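Local coordinates for putative uncharacterized protein smu.1604c (Streptococcus mutans, PDB 3L9F), which belongs to the PadR family of transcription regulators and probably binds DNA through a winged-helix domain, at residues D39-I44 against Y75-K80. Sequence-based numbering, arbitrary orientation.
Sequences DIILGI and YPTLRK
I41 and L78 are the nearest CA pair, with 7.9 Å between I41 CA and L78 CA, where two helices of the PadR-like winged-helix domain pack: helix 37-44, the first helix of the modelled chain, and helix 74-83, which by its position in the fold probably corresponds to the recognition helix of such regulators. Regular i to i+4 bonds, such as G43 N to D39 O, run within each segment, and the joint between them is apolar and small, burying 132 Å² in total.

I41 supplies nearly all of the share of 39-44, through two branches. Its CG1 arm, anti to the carbonyl carbon (chi1 -72°) and extended at chi2 161°, carries CD1 to 3.5 Å from T77 CG2. That methyl of T77 is anti to the backbone N, while OG1, on the other branch, is bonded to the carbonyl oxygen of M73, just before the helix, so the threonine presents carbon to the isoleucine and has its hydroxyl satisfied. Around the pair, M73 and L81 also touch I41, and I55 of helix 52-62 packs on L78, extending the apolar interior of the domain. The second branch of I41 completes the joint: the side chains of L78 and I41 cross at about a right angle, with the I41 CG2 methyl lying 3.8 Å from L78 CD2.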
loop_
_atom_site.group_PDB
_atom_site.type_symbol
_atom_site.label_atom_id
_atom_site.label_comp_id
_atom_site.label_asym_id
_atom_site.label_seq_id
_atom_site.Cartn_x
_atom_site.Cartn_y
_atom_site.Cartn_z
ATOM N N ASP A 39 -12.583 8.255 5.033
ATOM C CA ASP A 39 -12.453 9.405 4.149
ATOM C C ASP A 39 -12.800 9.028 2.714
ATOM O O ASP A 39 -13.443 9.797 1.995
ATOM C CB ASP A 39 -11.039 9.987 4.222
ATOM C CG ASP A 39 -10.613 10.292 5.647
ATOM O OD1 ASP A 39 -11.290 11.113 6.300
ATOM O OD2 ASP A 39 -9.610 9.703 6.110
ATOM N N ILE A 40 -12.369 7.855 2.285
ATOM C CA ILE A 40 -12.683 7.468 0.921
ATOM C C ILE A 40 -14.178 7.144 0.791
ATOM O O ILE A 40 -14.784 7.385 -0.261
ATOM C CB ILE A 40 -11.811 6.313 0.432
ATOM C CG1 ILE A 40 -12.067 6.061 -1.057
ATOM C CG2 ILE A 40 -12.068 5.083 1.261
ATOM C CD1 ILE A 40 -10.959 5.298 -1.727
ATOM N N ILE A 41 -14.783 6.635 1.862
ATOM C CA ILE A 41 -16.214 6.355 1.819
ATOM C C ILE A 41 -17.019 7.644 1.751
ATOM O O ILE A 41 -17.978 7.737 0.988
ATOM C CB ILE A 41 -16.675 5.450 2.988
ATOM C CG1 ILE A 41 -16.168 4.023 2.760
ATOM C CG2 ILE A 41 -18.202 5.449 3.100
ATOM C CD1 ILE A 41 -16.161 3.168 4.000
ATOM N N LEU A 42 -16.628 8.649 2.531
ATOM C CA LEU A 42 -17.300 9.941 2.429
ATOM C C LEU A 42 -17.144 10.503 1.029
ATOM O O LEU A 42 -18.073 11.110 0.491
ATOM C CB LEU A 42 -16.744 10.935 3.445
ATOM C CG LEU A 42 -17.236 10.673 4.858
ATOM C CD1 LEU A 42 -16.564 11.663 5.815
ATOM C CD2 LEU A 42 -18.753 10.811 4.890
ATOM N N GLY A 43 -15.963 10.314 0.449
ATOM C CA GLY A 43 -15.740 10.700 -0.936
ATOM C C GLY A 43 -16.711 10.023 -1.894
ATOM O O GLY A 43 -17.314 10.680 -2.759
ATOM N N ILE A 44 -16.866 8.710 -1.742
ATOM C CA ILE A 44 -17.780 7.947 -2.586
ATOM C C ILE A 44 -19.213 8.433 -2.421
ATOM O O ILE A 44 -19.964 8.515 -3.393
ATOM C CB ILE A 44 -17.710 6.447 -2.263
ATOM C CG1 ILE A 44 -16.398 5.865 -2.776
ATOM C CG2 ILE A 44 -18.886 5.708 -2.873
ATOM C CD1 ILE A 44 -16.116 4.489 -2.273
ATOM N N TYR A 75 -17.799 -2.421 6.037
ATOM C CA TYR A 75 -18.982 -2.553 6.883
ATOM C C TYR A 75 -18.826 -1.940 8.286
ATOM O O TYR A 75 -19.682 -1.177 8.726
ATOM C CB TYR A 75 -19.474 -4.008 6.901
ATOM C CG TYR A 75 -19.709 -4.543 5.497
ATOM C CD1 TYR A 75 -20.739 -4.046 4.706
ATOM C CD2 TYR A 75 -18.883 -5.523 4.955
ATOM C CE1 TYR A 75 -20.952 -4.519 3.414
ATOM C CE2 TYR A 75 -19.088 -6.005 3.670
ATOM C CZ TYR A 75 -20.125 -5.501 2.903
ATOM O OH TYR A 75 -20.325 -5.978 1.623
ATOM N N PRO A 76 -17.717 -2.235 8.980
ATOM C CA PRO A 76 -17.507 -1.543 10.257
ATOM C C PRO A 76 -17.386 -0.027 10.097
ATOM O O PRO A 76 -17.816 0.721 10.977
ATOM C CB PRO A 76 -16.179 -2.129 10.751
ATOM C CG PRO A 76 -16.137 -3.486 10.139
ATOM C CD PRO A 76 -16.754 -3.331 8.781
ATOM N N THR A 77 -16.812 0.424 8.985
ATOM C CA THR A 77 -16.568 1.846 8.797
ATOM C C THR A 77 -17.886 2.565 8.502
ATOM O O THR A 77 -18.119 3.686 8.966
ATOM C CB THR A 77 -15.566 2.082 7.658
ATOM O OG1 THR A 77 -14.315 1.471 8.003
ATOM C CG2 THR A 77 -15.356 3.565 7.427
ATOM N N LEU A 78 -18.745 1.913 7.729
ATOM C CA LEU A 78 -20.087 2.443 7.499
ATOM C C LEU A 78 -20.850 2.552 8.824
ATOM O O LEU A 78 -21.551 3.537 9.076
ATOM C CB LEU A 78 -20.852 1.566 6.510
ATOM C CG LEU A 78 -20.386 1.623 5.052
ATOM C CD1 LEU A 78 -21.019 0.483 4.263
ATOM C CD2 LEU A 78 -20.741 2.985 4.442
ATOM N N ARG A 79 -20.700 1.542 9.673
ATOM C CA ARG A 79 -21.366 1.549 10.969
ATOM C C ARG A 79 -20.934 2.739 11.817
ATOM O O ARG A 79 -21.771 3.394 12.443
ATOM C CB ARG A 79 -21.145 0.226 11.717
ATOM C CG ARG A 79 -21.980 -0.932 11.162
ATOM C CD ARG A 79 -22.092 -2.096 12.140
ATOM N NE ARG A 79 -20.819 -2.780 12.354
ATOM C CZ ARG A 79 -20.361 -3.772 11.593
ATOM N NH1 ARG A 79 -21.071 -4.196 10.557
ATOM N NH2 ARG A 79 -19.191 -4.334 11.865
ATOM N N LYS A 80 -19.636 3.025 11.828
ATOM C CA LYS A 80 -19.111 4.132 12.629
ATOM C C LYS A 80 -19.488 5.494 12.051
ATOM O O LYS A 80 -19.825 6.420 12.784
ATOM C CB LYS A 80 -17.595 4.026 12.797
ATOM C CG LYS A 80 -17.025 5.093 13.711
ATOM C CD LYS A 80 -15.708 4.657 14.340
ATOM C CE LYS A 80 -15.145 5.770 15.212
ATOM N NZ LYS A 80 -16.223 6.398 16.031
#